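Local atomic coordinates of A223 penton protein C-terminal domain-containing protein (Sulfolobus turreted icosahedral virus 1, PDB entry 6BO3), a protein that forms part of the turrets that project from the viral capsid, probably as a penton-associated component at the five-fold vertices. Residues D23-V28 and S110-L115; N32-F37 and I98-P103; L48-G53 and G84-F89; V56-L61 and G78-A83. The protein carries 1 engineered substitution. All coordinates share one frame; numbering follows the deposited sequence. Where two conformers were deposited one is given.

Interactions 1 to 4 are antiparallel strand pairings that build the two sheets of a jelly roll; side chains between them pack the sheets together. Interactions 1 and 3 belong to one sheet, where strands 111-120 and 44-53 are neighbours; interactions 2 and 4 belong to the other, joined through strands 96-101 and 57-62. Within each sheet the centres lie about 9 Å apart. Between sheets, the centres of interactions 1 and 2 are about 10 Å apart, with Tyr-26 packed on Val-35, and those of interactions 3 and 4 about 9 Å, with Phe-89 against Leu-61. Along the chain the pairings are nested: interaction 4 inside 3, 3 inside 2, and 2 inside 1, as expected when a long antiparallel hairpin rolls up.

Interaction 1 (D23-V28 and S110-L115)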
loop_
_atom_site.group_PDB
_atom_site.type_symbol
_atom_site.label_atom_id
_atom_site.label_comp_id
_atom_site.label_asym_id
_atom_site.label_seq_id
_atom_site.Cartn_x
_atom_site.Cartn_y
_atom_site.Cartn_z
ATOM N N ASP A 23 -3.113 -17.944 -4.376
ATOM C CA ASP A 23 -2.798 -16.666 -5.023
ATOM C C ASP A 23 -3.677 -16.608 -6.261
ATOM O O ASP A 23 -3.401 -17.253 -7.289
ATOM C CB ASP A 23 -1.309 -16.578 -5.351
ATOM C CG ASP A 23 -0.859 -15.175 -5.807
ATOM O OD1 ASP A 23 -1.664 -14.227 -5.883
ATOM O OD2 ASP A 23 0.338 -15.031 -6.121
ATOM N N ARG A 24 -4.770 -15.872 -6.124
ATOM C CA ARG A 24 -5.791 -15.788 -7.149
ATOM C C ARG A 24 -6.273 -14.370 -7.340
ATOM O O ARG A 24 -6.415 -13.624 -6.389
ATOM C CB ARG A 24 -6.991 -16.620 -6.743
ATOM C CG ARG A 24 -6.738 -18.106 -6.726
ATOM C CD ARG A 24 -6.709 -18.696 -8.129
ATOM N NE ARG A 24 -6.591 -20.142 -8.036
ATOM C CZ ARG A 24 -7.128 -21.031 -8.868
ATOM N NH1 ARG A 24 -7.890 -20.668 -9.892
ATOM N NH2 ARG A 24 -6.927 -22.313 -8.632
ATOM N N GLU A 25 -6.551 -14.015 -8.589
ATOM C CA GLU A 25 -7.289 -12.806 -8.872
ATOM C C GLU A 25 -8.367 -13.044 -9.932
ATOM O O GLU A 25 -8.142 -13.737 -10.924
ATOM C CB GLU A 25 -6.350 -11.665 -9.270
ATOM C CG GLU A 25 -5.207 -12.039 -10.180
ATOM C CD GLU A 25 -4.441 -10.815 -10.642
ATOM O OE1 GLU A 25 -4.446 -9.799 -9.905
ATOM O OE2 GLU A 25 -3.843 -10.870 -11.737
ATOM N N TYR A 26 -9.558 -12.500 -9.693
ATOM C CA TYR A 26 -10.650 -12.599 -10.647
ATOM C C TYR A 26 -11.332 -11.244 -10.802
ATOM O O TYR A 26 -11.540 -10.535 -9.811
ATOM C CB TYR A 26 -11.696 -13.627 -10.202
ATOM C CG TYR A 26 -11.159 -14.929 -9.640
ATOM C CD1 TYR A 26 -11.055 -16.068 -10.431
ATOM C CD2 TYR A 26 -10.796 -15.027 -8.305
ATOM C CE1 TYR A 26 -10.581 -17.262 -9.909
ATOM C CE2 TYR A 26 -10.326 -16.213 -7.773
ATOM C CZ TYR A 26 -10.216 -17.327 -8.576
ATOM O OH TYR A 26 -9.746 -18.503 -8.027
ATOM N N PRO A 27 -11.694 -10.885 -12.048
ATOM C CA PRO A 27 -12.473 -9.697 -12.312
ATOM C C PRO A 27 -13.889 -9.891 -11.745
ATOM O O PRO A 27 -14.420 -11.001 -11.769
ATOM C CB PRO A 27 -12.485 -9.610 -13.850
ATOM C CG PRO A 27 -12.307 -11.014 -14.314
ATOM C CD PRO A 27 -11.497 -11.706 -13.265
ATOM N N VAL A 28 -14.460 -8.821 -11.210
ATOM C CA VAL A 28 -15.829 -8.815 -10.697
ATOM C C VAL A 28 -16.475 -7.517 -11.192
ATOM O O VAL A 28 -15.985 -6.408 -10.923
ATOM C CB VAL A 28 -15.877 -8.949 -9.146
ATOM C CG1 VAL A 28 -17.296 -8.908 -8.615
ATOM C CG2 VAL A 28 -15.185 -10.224 -8.734
ATOM N N SER A 110 -15.924 -1.944 -11.914
ATOM C CA SER A 110 -15.396 -3.291 -11.767
ATOM C C SER A 110 -14.275 -3.295 -10.749
ATOM O O SER A 110 -13.702 -2.242 -10.432
ATOM C CB SER A 110 -14.875 -3.833 -13.100
ATOM O OG SER A 110 -13.783 -3.060 -13.564
ATOM N N SER A 111 -13.966 -4.482 -10.243
ATOM C CA SER A 111 -12.797 -4.675 -9.409
ATOM C C SER A 111 -12.003 -5.899 -9.824
ATOM O O SER A 111 -12.523 -6.834 -10.441
ATOM C CB SER A 111 -13.189 -4.800 -7.934
ATOM O OG SER A 111 -13.676 -3.574 -7.432
ATOM N N ASN A 112 -10.722 -5.861 -9.501
ATOM C CA ASN A 112 -9.896 -7.037 -9.531
ATOM C C ASN A 112 -9.862 -7.546 -8.095
ATOM O O ASN A 112 -9.297 -6.909 -7.209
ATOM C CB ASN A 112 -8.491 -6.709 -10.014
ATOM C CG ASN A 112 -7.596 -7.928 -10.049
ATOM O OD1 ASN A 112 -8.075 -9.056 -10.176
ATOM N ND2 ASN A 112 -6.294 -7.711 -9.925
ATOM N N VAL A 113 -10.500 -8.680 -7.868
ATOM C CA VAL A 113 -10.603 -9.236 -6.533
ATOM C C VAL A 113 -9.494 -10.276 -6.314
ATOM O O VAL A 113 -9.392 -11.264 -7.068
ATOM C CB VAL A 113 -12.017 -9.802 -6.324
ATOM C CG1 VAL A 113 -12.114 -10.525 -4.995
ATOM C CG2 VAL A 113 -13.036 -8.678 -6.389
ATOM N N LYS A 114 -8.623 -10.014 -5.329
ATOM C CA LYS A 114 -7.463 -10.861 -5.071
ATOM C C LYS A 114 -7.587 -11.601 -3.749
ATOM O O LYS A 114 -7.858 -10.988 -2.696
ATOM C CB LYS A 114 -6.152 -10.068 -5.055
ATOM C CG LYS A 114 -5.926 -9.119 -6.211
ATOM C CD LYS A 114 -4.948 -8.030 -5.782
ATOM C CE LYS A 114 -3.856 -7.783 -6.798
ATOM N NZ LYS A 114 -2.642 -7.266 -6.109
ATOM N N LEU A 115 -7.377 -12.915 -3.833
ATOM C CA LEU A 115 -7.330 -13.820 -2.692
ATOM C C LEU A 115 -5.916 -14.399 -2.579
ATOM O O LEU A 115 -5.401 -15.081 -3.492
ATOM C CB LEU A 115 -8.361 -14.941 -2.832
ATOM C CG LEU A 115 -8.546 -15.797 -1.585
ATOM C CD1 LEU A 115 -9.125 -14.920 -0.496
ATOM C CD2 LEU A 115 -9.435 -17.003 -1.877
#
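Glu-25 and Asn-112 meet through a side-chain hydrogen bond laid diagonally across neighbouring antiparallel strands. Asn-112 ND2 donates to Glu-25 OE1 over 2.8 Å, almost perfectly straight at 177°. The acceptor lies in the plane of the amide, whereas the donor reaches the carboxylate from above its plane, the two flat groups being turned 65° apart. With CG between its backbone N and carbonyl carbon (chi1 41°), Glu-25 sends its extended chain beyond CG so that OE1 meets the amide nitrogen; Glu-25 CB lies 3.3 Å from Asn-112 OD1. Lys-114 runs along the same face, its NZ 4.9 Å from Glu-25 OE1 and so not in contact. On the reverse face Val-28 CG2 and Val-113 CG2 press together at 3.5 Å, next to Ile-57 of the facing sheet, and Tyr-26 packs on Val-35 and Phe-37. Beneath the side chains, three hydrogen-bonded pairs, Arg-24 with Leu-115, Tyr-26 with Val-113 and Val-28 with Ser-111, each supply two backbone bonds; Pro-27, lacking an N-H, falls in a non-hydrogen-bonded pair with Asn-112. Farther out, Asn-112 ND2 also donates to Glu-52 on strand 44-53, and Ser-111 OG bonds to Ala-55 N. One amide thus bridges two carboxylates across three strands of the jelly-roll sheet, and the nearby ammonium group of Lys-114 probably offsets part of their negative charge.

Interaction 2 (N32-F37 and I98-P103); sequences NLNVFF and IVEYDP
Val-99 O meets two groups of the adjacent strand. It accepts a hydrogen bond from Val-35 N at 2.7 Å, with an angle of 162° at the hydrogen, and Asn-34 CA makes a CA-H...O contact with Val-99 O at 3.2 Å. The return bond of this pair, Val-99 N to Val-35 O, measures 2.8 Å. Leu-33 O repeats the scheme at the end of the pairing, accepting from Tyr-101 N at 2.9 Å with the CA-H of Glu-100 beside it. Segments 32-37 and 98-103 are thereby joined at the edge of a four-stranded antiparallel sheet, in which 34-38 is an outermost strand within the chain and 96-101 its inner neighbour. The connectivity of this sheet and its partner is that of a viral jelly roll. Its two faces differ in character. Val-35 and Val-99 turn inward, the first onto Tyr-26 and the second onto Leu-49 of the opposing sheet, with Ile-57 beside Val-99 in its own sheet; the CB atoms of Val-35 and Val-99 are 4.3 Å apart. On the outer face Phe-36 and Ile-98 lie side by side, pointing the same way. With CG1 of Ile-98 anti to the carbonyl carbon (chi1 -58°), the CG2 branch is left to meet the phenyl ring, 3.7 Å from both Phe-36 CD1 and CE1. Beyond the last pair, Leu-33 lays its CD2 methyl 3.9 Å from Tyr-101 CD2, obliquely to the phenol ring, which also touches Ser-30, Ala-55 and Val-109.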
loop_
_atom_site.group_PDB
_atom_site.type_symbol
_atom_site.label_atom_id
_atom_site.label_comp_id
_atom_site.label_asym_id
_atom_site.label_seq_id
_atom_site.Cartn_x
_atom_site.Cartn_y
_atom_site.Cartn_z
ATOM N N ASN A 32 -19.099 -10.398 -14.635
ATOM C CA ASN A 32 -18.582 -11.458 -13.775
ATOM C C ASN A 32 -19.129 -11.262 -12.371
ATOM O O ASN A 32 -18.557 -10.541 -11.561
ATOM C CB ASN A 32 -17.060 -11.451 -13.777
ATOM C CG ASN A 32 -16.491 -12.071 -15.034
ATOM O OD1 ASN A 32 -16.722 -13.252 -15.312
ATOM N ND2 ASN A 32 -15.767 -11.281 -15.815
ATOM N N LEU A 33 -20.264 -11.889 -12.116
ATOM C CA LEU A 33 -21.073 -11.566 -10.959
ATOM C C LEU A 33 -20.633 -12.309 -9.719
ATOM O O LEU A 33 -20.818 -11.817 -8.626
ATOM C CB LEU A 33 -22.547 -11.880 -11.265
ATOM C CG LEU A 33 -23.191 -10.959 -12.313
ATOM C CD1 LEU A 33 -24.495 -11.543 -12.834
ATOM C CD2 LEU A 33 -23.411 -9.563 -11.747
ATOM N N ASN A 34 -20.055 -13.495 -9.887
ATOM C CA ASN A 34 -19.828 -14.393 -8.747
ATOM C C ASN A 34 -18.470 -15.082 -8.846
ATOM O O ASN A 34 -18.033 -15.468 -9.933
ATOM C CB ASN A 34 -20.932 -15.466 -8.674
ATOM C CG ASN A 34 -22.348 -14.893 -8.722
ATOM O OD1 ASN A 34 -22.679 -13.931 -8.032
ATOM N ND2 ASN A 34 -23.200 -15.517 -9.516
ATOM N N VAL A 35 -17.797 -15.239 -7.711
ATOM C CA VAL A 35 -16.655 -16.120 -7.623
ATOM C C VAL A 35 -16.875 -17.019 -6.416
ATOM O O VAL A 35 -17.219 -16.537 -5.316
ATOM C CB VAL A 35 -15.319 -15.372 -7.511
ATOM C CG1 VAL A 35 -14.169 -16.371 -7.455
ATOM C CG2 VAL A 35 -15.134 -14.419 -8.690
ATOM N N PHE A 36 -16.749 -18.323 -6.646
ATOM C CA PHE A 36 -16.902 -19.309 -5.582
ATOM C C PHE A 36 -15.521 -19.911 -5.310
ATOM O O PHE A 36 -14.968 -20.606 -6.150
ATOM C CB PHE A 36 -17.869 -20.451 -5.956
ATOM C CG PHE A 36 -19.301 -20.031 -6.294
ATOM C CD1 PHE A 36 -19.793 -18.752 -6.060
ATOM C CD2 PHE A 36 -20.174 -20.975 -6.823
ATOM C CE1 PHE A 36 -21.105 -18.426 -6.372
ATOM C CE2 PHE A 36 -21.485 -20.655 -7.145
ATOM C CZ PHE A 36 -21.953 -19.377 -6.913
ATOM N N PHE A 37 -14.960 -19.667 -4.125
ATOM C CA PHE A 37 -13.701 -20.286 -3.786
ATOM C C PHE A 37 -13.821 -21.396 -2.745
ATOM O O PHE A 37 -14.233 -21.162 -1.598
ATOM C CB PHE A 37 -12.678 -19.247 -3.346
ATOM C CG PHE A 37 -11.285 -19.758 -3.417
ATOM C CD1 PHE A 37 -10.751 -20.479 -2.361
ATOM C CD2 PHE A 37 -10.536 -19.608 -4.575
ATOM C CE1 PHE A 37 -9.472 -20.989 -2.435
ATOM C CE2 PHE A 37 -9.258 -20.117 -4.656
ATOM C CZ PHE A 37 -8.723 -20.807 -3.585
ATOM N N ILE A 98 -17.522 -16.940 -0.945
ATOM C CA ILE A 98 -18.307 -16.520 -2.110
ATOM C C ILE A 98 -18.158 -15.007 -2.240
ATOM O O ILE A 98 -18.372 -14.256 -1.277
ATOM C CB ILE A 98 -19.788 -16.959 -2.019
ATOM C CG1 ILE A 98 -19.878 -18.488 -1.875
ATOM C CG2 ILE A 98 -20.579 -16.483 -3.244
ATOM C CD1 ILE A 98 -21.249 -19.003 -1.493
ATOM N N VAL A 99 -17.751 -14.567 -3.425
ATOM C CA VAL A 99 -17.688 -13.144 -3.739
ATOM C C VAL A 99 -18.734 -12.813 -4.795
ATOM O O VAL A 99 -18.773 -13.482 -5.840
ATOM C CB VAL A 99 -16.314 -12.758 -4.294
ATOM C CG1 VAL A 99 -16.321 -11.315 -4.780
ATOM C CG2 VAL A 99 -15.212 -12.980 -3.260
ATOM N N GLU A 100 -19.551 -11.784 -4.538
ATOM C CA GLU A 100 -20.591 -11.340 -5.472
ATOM C C GLU A 100 -20.520 -9.829 -5.733
ATOM O O GLU A 100 -20.367 -9.037 -4.798
ATOM C CB GLU A 100 -22.000 -11.658 -4.940
ATOM C CG GLU A 100 -22.275 -13.109 -4.541
ATOM C CD GLU A 100 -23.451 -13.246 -3.571
ATOM O OE1 GLU A 100 -24.317 -12.346 -3.528
ATOM O OE2 GLU A 100 -23.523 -14.260 -2.844
ATOM N N TYR A 101 -20.669 -9.449 -7.004
ATOM C CA TYR A 101 -20.927 -8.054 -7.408
ATOM C C TYR A 101 -22.180 -7.577 -6.703
ATOM O O TYR A 101 -23.258 -8.160 -6.871
ATOM C CB TYR A 101 -21.133 -7.982 -8.929
ATOM C CG TYR A 101 -21.331 -6.603 -9.565
ATOM C CD1 TYR A 101 -20.247 -5.760 -9.798
ATOM C CD2 TYR A 101 -22.587 -6.179 -9.998
ATOM C CE1 TYR A 101 -20.416 -4.524 -10.415
ATOM C CE2 TYR A 101 -22.762 -4.940 -10.616
ATOM C CZ TYR A 101 -21.671 -4.121 -10.832
ATOM O OH TYR A 101 -21.816 -2.883 -11.443
ATOM N N ASP A 102 -22.073 -6.523 -5.904
ATOM C CA ASP A 102 -23.280 -6.022 -5.249
ATOM C C ASP A 102 -24.239 -5.378 -6.272
ATOM O O ASP A 102 -23.804 -4.577 -7.111
ATOM C CB ASP A 102 -22.973 -5.047 -4.118
ATOM C CG ASP A 102 -24.213 -4.680 -3.345
ATOM O OD1 ASP A 102 -24.586 -5.422 -2.418
ATOM O OD2 ASP A 102 -24.848 -3.676 -3.696
ATOM N N PRO A 103 -25.541 -5.731 -6.205
ATOM C CA PRO A 103 -26.516 -5.203 -7.167
ATOM C C PRO A 103 -26.701 -3.673 -7.129
ATOM O O PRO A 103 -27.152 -3.097 -8.111
ATOM C CB PRO A 103 -27.820 -5.926 -6.791
ATOM C CG PRO A 103 -27.601 -6.475 -5.420
ATOM C CD PRO A 103 -26.142 -6.761 -5.332
#

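Interaction 3 (L48-G53 and G84-F89); sequences LLINEG and GQILKF
Gly-84 N faces two carbonyl oxygens at once, Asn-51 O at 3.0 Å and Gly-53 O at 3.3 Å, and both hydrogen bonds are weak and bent. The oxygens flank Glu-52, the centre of an inverse gamma turn, and Gly-53 takes backbone angles at which a CB would be pressed against the preceding carbonyl oxygen. Asn-51 N meanwhile donates to Gln-85 O at 2.9 Å, nearly along the C=O axis. Asn-51 therefore stands opposite two residues, and with Gly-84 at positive phi (80°) the arrangement fits a G1 beta bulge. The bulge ends an otherwise regular antiparallel pairing of two inner strands, 44-53 and 85-93, in the five-stranded sheet of the jelly roll. Leu-49 and Leu-87 form its hydrogen-bonded pair, each N bonded to the other's O, and send their side chains into the core against Leu-81. Phe-89 follows them inward and turns a ring edge to Leu-49, CE2 lying 3.9 Å from Leu-49 CB; its ring also packs edge-to-face with Phe-45. On the outer face Leu-48, its CG anti to the carbonyl carbon (chi1 -54°), runs alongside Lys-88 and presses CD2 to within 3.5 Å of Lys-88 CG, a tight approach. The same methyl lies 3.9 Å from Ile-86 CG2. Ile-86 in turn lies beside Ile-50, with Ile-86 CG1 and Ile-50 CG2 separated by 4.1 Å.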
loop_
_atom_site.group_PDB
_atom_site.type_symbol
_atom_site.label_atom_id
_atom_site.label_comp_id
_atom_site.label_asym_id
_atom_site.label_seq_id
_atom_site.Cartn_x
_atom_site.Cartn_y
_atom_site.Cartn_z
ATOM N N LEU A 48 -5.639 -12.679 2.842
ATOM C CA LEU A 48 -6.253 -11.427 2.449
ATOM C C LEU A 48 -7.158 -11.653 1.248
ATOM O O LEU A 48 -6.855 -12.466 0.374
ATOM C CB LEU A 48 -5.191 -10.371 2.050
ATOM C CG LEU A 48 -4.017 -9.957 2.963
ATOM C CD1 LEU A 48 -2.955 -9.184 2.179
ATOM C CD2 LEU A 48 -4.507 -9.131 4.127
ATOM N N LEU A 49 -8.277 -10.956 1.252
ATOM C CA LEU A 49 -9.146 -10.799 0.098
ATOM C C LEU A 49 -9.204 -9.299 -0.149
ATOM O O LEU A 49 -9.684 -8.549 0.687
ATOM C CB LEU A 49 -10.533 -11.344 0.374
ATOM C CG LEU A 49 -11.551 -11.295 -0.777
ATOM C CD1 LEU A 49 -12.673 -12.272 -0.452
ATOM C CD2 LEU A 49 -12.112 -9.904 -1.009
ATOM N N ILE A 50 -8.751 -8.896 -1.327
ATOM C CA ILE A 50 -8.524 -7.505 -1.677
ATOM C C ILE A 50 -9.467 -7.084 -2.778
ATOM O O ILE A 50 -9.478 -7.686 -3.854
ATOM C CB ILE A 50 -7.077 -7.365 -2.173
ATOM C CG1 ILE A 50 -6.127 -7.885 -1.085
ATOM C CG2 ILE A 50 -6.771 -5.924 -2.536
ATOM C CD1 ILE A 50 -4.760 -8.332 -1.550
ATOM N N ASN A 51 -10.248 -6.046 -2.507
ATOM C CA ASN A 51 -11.194 -5.514 -3.472
ATOM C C ASN A 51 -10.527 -4.382 -4.239
ATOM O O ASN A 51 -10.804 -3.222 -3.978
ATOM C CB ASN A 51 -12.457 -5.013 -2.769
ATOM C CG ASN A 51 -13.532 -4.609 -3.750
ATOM O OD1 ASN A 51 -13.513 -5.044 -4.917
ATOM N ND2 ASN A 51 -14.485 -3.799 -3.298
ATOM N N GLU A 52 -9.658 -4.739 -5.184
ATOM C CA GLU A 52 -8.826 -3.772 -5.906
ATOM C C GLU A 52 -9.580 -3.176 -7.085
ATOM O O GLU A 52 -9.493 -3.662 -8.219
ATOM C CB GLU A 52 -7.543 -4.445 -6.384
ATOM C CG GLU A 52 -6.548 -3.532 -7.081
ATOM C CD GLU A 52 -5.339 -4.305 -7.543
ATOM O OE1 GLU A 52 -4.263 -4.149 -6.930
ATOM O OE2 GLU A 52 -5.481 -5.094 -8.497
ATOM N N GLY A 53 -10.320 -2.115 -6.798
ATOM C CA GLY A 53 -11.096 -1.426 -7.802
ATOM C C GLY A 53 -12.328 -0.813 -7.196
ATOM O O GLY A 53 -12.439 -0.685 -5.957
ATOM N N GLY A 84 -11.806 -0.641 -2.768
ATOM C CA GLY A 84 -10.448 -0.597 -2.217
ATOM C C GLY A 84 -10.256 -1.263 -0.854
ATOM O O GLY A 84 -9.158 -1.251 -0.304
ATOM N N GLN A 85 -11.312 -1.820 -0.281
ATOM C CA GLN A 85 -11.202 -2.409 1.042
ATOM C C GLN A 85 -10.540 -3.775 1.003
ATOM O O GLN A 85 -10.544 -4.469 -0.033
ATOM C CB GLN A 85 -12.561 -2.475 1.750
ATOM C CG GLN A 85 -12.982 -1.123 2.284
ATOM C CD GLN A 85 -14.128 -1.213 3.261
ATOM O OE1 GLN A 85 -15.084 -1.943 3.025
ATOM N NE2 GLN A 85 -14.038 -0.472 4.365
ATOM N N ILE A 86 -9.949 -4.134 2.139
ATOM C CA ILE A 86 -9.243 -5.393 2.299
ATOM C C ILE A 86 -9.844 -6.139 3.484
ATOM O O ILE A 86 -10.075 -5.558 4.560
ATOM C CB ILE A 86 -7.736 -5.196 2.517
ATOM C CG1 ILE A 86 -7.105 -4.496 1.309
ATOM C CG2 ILE A 86 -7.011 -6.517 2.767
ATOM C CD1 ILE A 86 -5.760 -3.921 1.649
ATOM N N LEU A 87 -10.129 -7.419 3.251
ATOM C CA LEU A 87 -10.616 -8.318 4.294
ATOM C C LEU A 87 -9.460 -9.259 4.708
ATOM O O LEU A 87 -8.918 -10.065 3.918
ATOM C CB LEU A 87 -11.873 -9.063 3.833
ATOM C CG LEU A 87 -12.465 -10.129 4.765
ATOM C CD1 LEU A 87 -12.977 -9.486 6.030
ATOM C CD2 LEU A 87 -13.597 -10.892 4.110
ATOM N N LYS A 88 -9.039 -9.086 5.951
ATOM C CA LYS A 88 -7.926 -9.823 6.509
ATOM C C LYS A 88 -8.485 -10.987 7.336
ATOM O O LYS A 88 -9.472 -10.834 8.072
ATOM C CB LYS A 88 -7.018 -8.933 7.373
ATOM C CG LYS A 88 -6.395 -7.701 6.703
ATOM C CD LYS A 88 -5.462 -6.969 7.668
ATOM C CE LYS A 88 -5.003 -5.619 7.143
ATOM N NZ LYS A 88 -3.728 -5.156 7.782
ATOM N N PHE A 89 -7.860 -12.146 7.153
ATOM C CA PHE A 89 -8.209 -13.382 7.824
ATOM C C PHE A 89 -7.029 -13.834 8.656
ATOM O O PHE A 89 -5.871 -13.844 8.184
ATOM C CB PHE A 89 -8.508 -14.508 6.813
ATOM C CG PHE A 89 -9.621 -14.201 5.842
ATOM C CD1 PHE A 89 -10.865 -14.804 5.967
ATOM C CD2 PHE A 89 -9.402 -13.365 4.764
ATOM C CE1 PHE A 89 -11.879 -14.549 5.054
ATOM C CE2 PHE A 89 -10.417 -13.087 3.854
ATOM C CZ PHE A 89 -11.657 -13.695 3.994
#

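Interaction 4 (V56-L61 and G78-A83)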
loop_
_atom_site.group_PDB
_atom_site.type_symbol
_atom_site.label_atom_id
_atom_site.label_comp_id
_atom_site.label_asym_id
_atom_site.label_seq_id
_atom_site.Cartn_x
_atom_site.Cartn_y
_atom_site.Cartn_z
ATOM N N VAL A 56 -18.292 -2.322 -5.363
ATOM C CA VAL A 56 -18.645 -2.852 -4.050
ATOM C C VAL A 56 -18.912 -4.337 -4.221
ATOM O O VAL A 56 -19.573 -4.741 -5.186
ATOM C CB VAL A 56 -19.907 -2.189 -3.508
ATOM C CG1 VAL A 56 -20.350 -2.848 -2.204
ATOM C CG2 VAL A 56 -19.673 -0.703 -3.311
ATOM N N ILE A 57 -18.407 -5.143 -3.294
ATOM C CA ILE A 57 -18.569 -6.583 -3.367
ATOM C C ILE A 57 -19.121 -7.126 -2.059
ATOM O O ILE A 57 -18.920 -6.534 -0.967
ATOM C CB ILE A 57 -17.262 -7.347 -3.751
ATOM C CG1 ILE A 57 -16.091 -7.035 -2.806
ATOM C CG2 ILE A 57 -16.826 -7.045 -5.183
ATOM C CD1 ILE A 57 -14.908 -7.969 -2.993
ATOM N N ASP A 58 -19.857 -8.222 -2.198
ATOM C CA ASP A 58 -20.403 -8.963 -1.059
ATOM C C ASP A 58 -19.676 -10.278 -0.888
ATOM O O ASP A 58 -19.556 -11.076 -1.834
ATOM C CB ASP A 58 -21.898 -9.207 -1.218
ATOM C CG ASP A 58 -22.667 -7.937 -1.489
ATOM O OD1 ASP A 58 -22.483 -6.942 -0.745
ATOM O OD2 ASP A 58 -23.456 -7.939 -2.458
ATOM N N VAL A 59 -19.203 -10.515 0.332
ATOM C CA VAL A 59 -18.353 -11.665 0.624
ATOM C C VAL A 59 -19.090 -12.566 1.612
ATOM O O VAL A 59 -19.326 -12.161 2.751
ATOM C CB VAL A 59 -16.980 -11.249 1.203
ATOM C CG1 VAL A 59 -16.103 -12.456 1.483
ATOM C CG2 VAL A 59 -16.240 -10.295 0.271
ATOM N N LEU A 60 -19.458 -13.773 1.177
ATOM C CA LEU A 60 -20.053 -14.763 2.080
ATOM C C LEU A 60 -19.002 -15.807 2.535
ATOM O O LEU A 60 -18.346 -16.479 1.739
ATOM C CB LEU A 60 -21.294 -15.384 1.436
ATOM C CG LEU A 60 -22.377 -16.094 2.261
ATOM C CD1 LEU A 60 -22.830 -15.349 3.513
ATOM C CD2 LEU A 60 -23.570 -16.361 1.352
ATOM N N LEU A 61 -18.814 -15.890 3.837
ATOM C CA LEU A 61 -17.913 -16.862 4.434
ATOM C C LEU A 61 -18.768 -17.984 5.005
ATOM O O LEU A 61 -19.563 -17.760 5.915
ATOM C CB LEU A 61 -17.080 -16.216 5.531
ATOM C CG LEU A 61 -16.251 -14.990 5.137
ATOM C CD1 LEU A 61 -15.543 -14.469 6.367
ATOM C CD2 LEU A 61 -15.263 -15.244 4.015
ATOM N N GLY A 78 -23.508 -11.859 4.874
ATOM C CA GLY A 78 -22.496 -11.408 3.931
ATOM C C GLY A 78 -21.774 -10.187 4.477
ATOM O O GLY A 78 -22.341 -9.408 5.252
ATOM N N ILE A 79 -20.524 -10.048 4.056
ATOM C CA ILE A 79 -19.694 -8.900 4.352
ATOM C C ILE A 79 -19.599 -8.032 3.094
ATOM O O ILE A 79 -19.060 -8.476 2.079
ATOM C CB ILE A 79 -18.289 -9.354 4.760
ATOM C CG1 ILE A 79 -18.346 -10.190 6.033
ATOM C CG2 ILE A 79 -17.385 -8.159 5.003
ATOM C CD1 ILE A 79 -17.138 -11.089 6.200
ATOM N N GLN A 80 -20.091 -6.801 3.168
ATOM C CA GLN A 80 -20.022 -5.897 2.037
ATOM C C GLN A 80 -18.706 -5.131 2.119
ATOM O O GLN A 80 -18.432 -4.432 3.100
ATOM C CB GLN A 80 -21.210 -4.938 1.989
ATOM C CG GLN A 80 -21.181 -4.035 0.751
ATOM C CD GLN A 80 -22.376 -3.116 0.649
ATOM O OE1 GLN A 80 -22.322 -1.969 1.076
ATOM N NE2 GLN A 80 -23.462 -3.613 0.067
ATOM N N LEU A 81 -17.888 -5.271 1.089
ATOM C CA LEU A 81 -16.643 -4.523 1.022
ATOM C C LEU A 81 -16.779 -3.400 0.030
ATOM O O LEU A 81 -17.193 -3.624 -1.098
ATOM C CB LEU A 81 -15.502 -5.417 0.601
ATOM C CG LEU A 81 -14.997 -6.410 1.639
ATOM C CD1 LEU A 81 -13.761 -7.076 1.077
ATOM C CD2 LEU A 81 -14.719 -5.784 3.006
ATOM N N SER A 82 -16.440 -2.186 0.454
ATOM C CA SER A 82 -16.539 -1.044 -0.439
ATOM C C SER A 82 -15.286 -1.001 -1.310
ATOM O O SER A 82 -14.350 -1.761 -1.089
ATOM C CB SER A 82 -16.690 0.241 0.369
ATOM O OG SER A 82 -15.519 0.470 1.125
ATOM N N ALA A 83 -15.277 -0.115 -2.308
ATOM C CA ALA A 83 -14.109 0.063 -3.173
ATOM C C ALA A 83 -12.786 0.185 -2.392
ATOM O O ALA A 83 -12.675 0.989 -1.456
ATOM C CB ALA A 83 -14.314 1.282 -4.065
#
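Ile-57 and Val-59 pair with Leu-81 and Ile-79 in a twisted antiparallel contact at the margin of the four-stranded sheet, where 78-81 is an outermost strand of this sheet within the chain. The segment axes make an angle of 150°, and four backbone hydrogen bonds hold them. The shortest runs from Leu-81 N to Ile-57 O over 2.6 Å; Val-59 N to Ile-79 O follows at 2.7 Å. All four hydrophobic side chains face inward. Ile-57 puts CG1 between its backbone N and carbonyl carbon (chi1 56°), which sets that atom 3.8 Å from Leu-81 CB, while Val-59 CG2 lies 4.1 Å from Leu-81 CD1. At the far end the CD1 methyls of Leu-61 and Ile-79 touch at 3.7 Å. This is one wall of the jelly-roll sandwich: Leu-49 and Leu-87 of the opposing sheet pack against it, and Ile-129 and Ile-131 cover Ile-79. The other face carries the polar pair Asp-58 and Gln-80, with Leu-60 farther along. Asp-58 and Gln-80 lie side by side and point the same way, their carboxylate and amide planes only 29° apart. Asp-58 OD1 rests 3.5 Å from Gln-80 CG, against the chain of the glutamine, whose NE2 makes a weak hydrogen bond to Asp-102 OD1. That same oxygen lies close to Asp-58 OD2, a proximity of like charges that may raise the proton affinity of one carboxylate or the other.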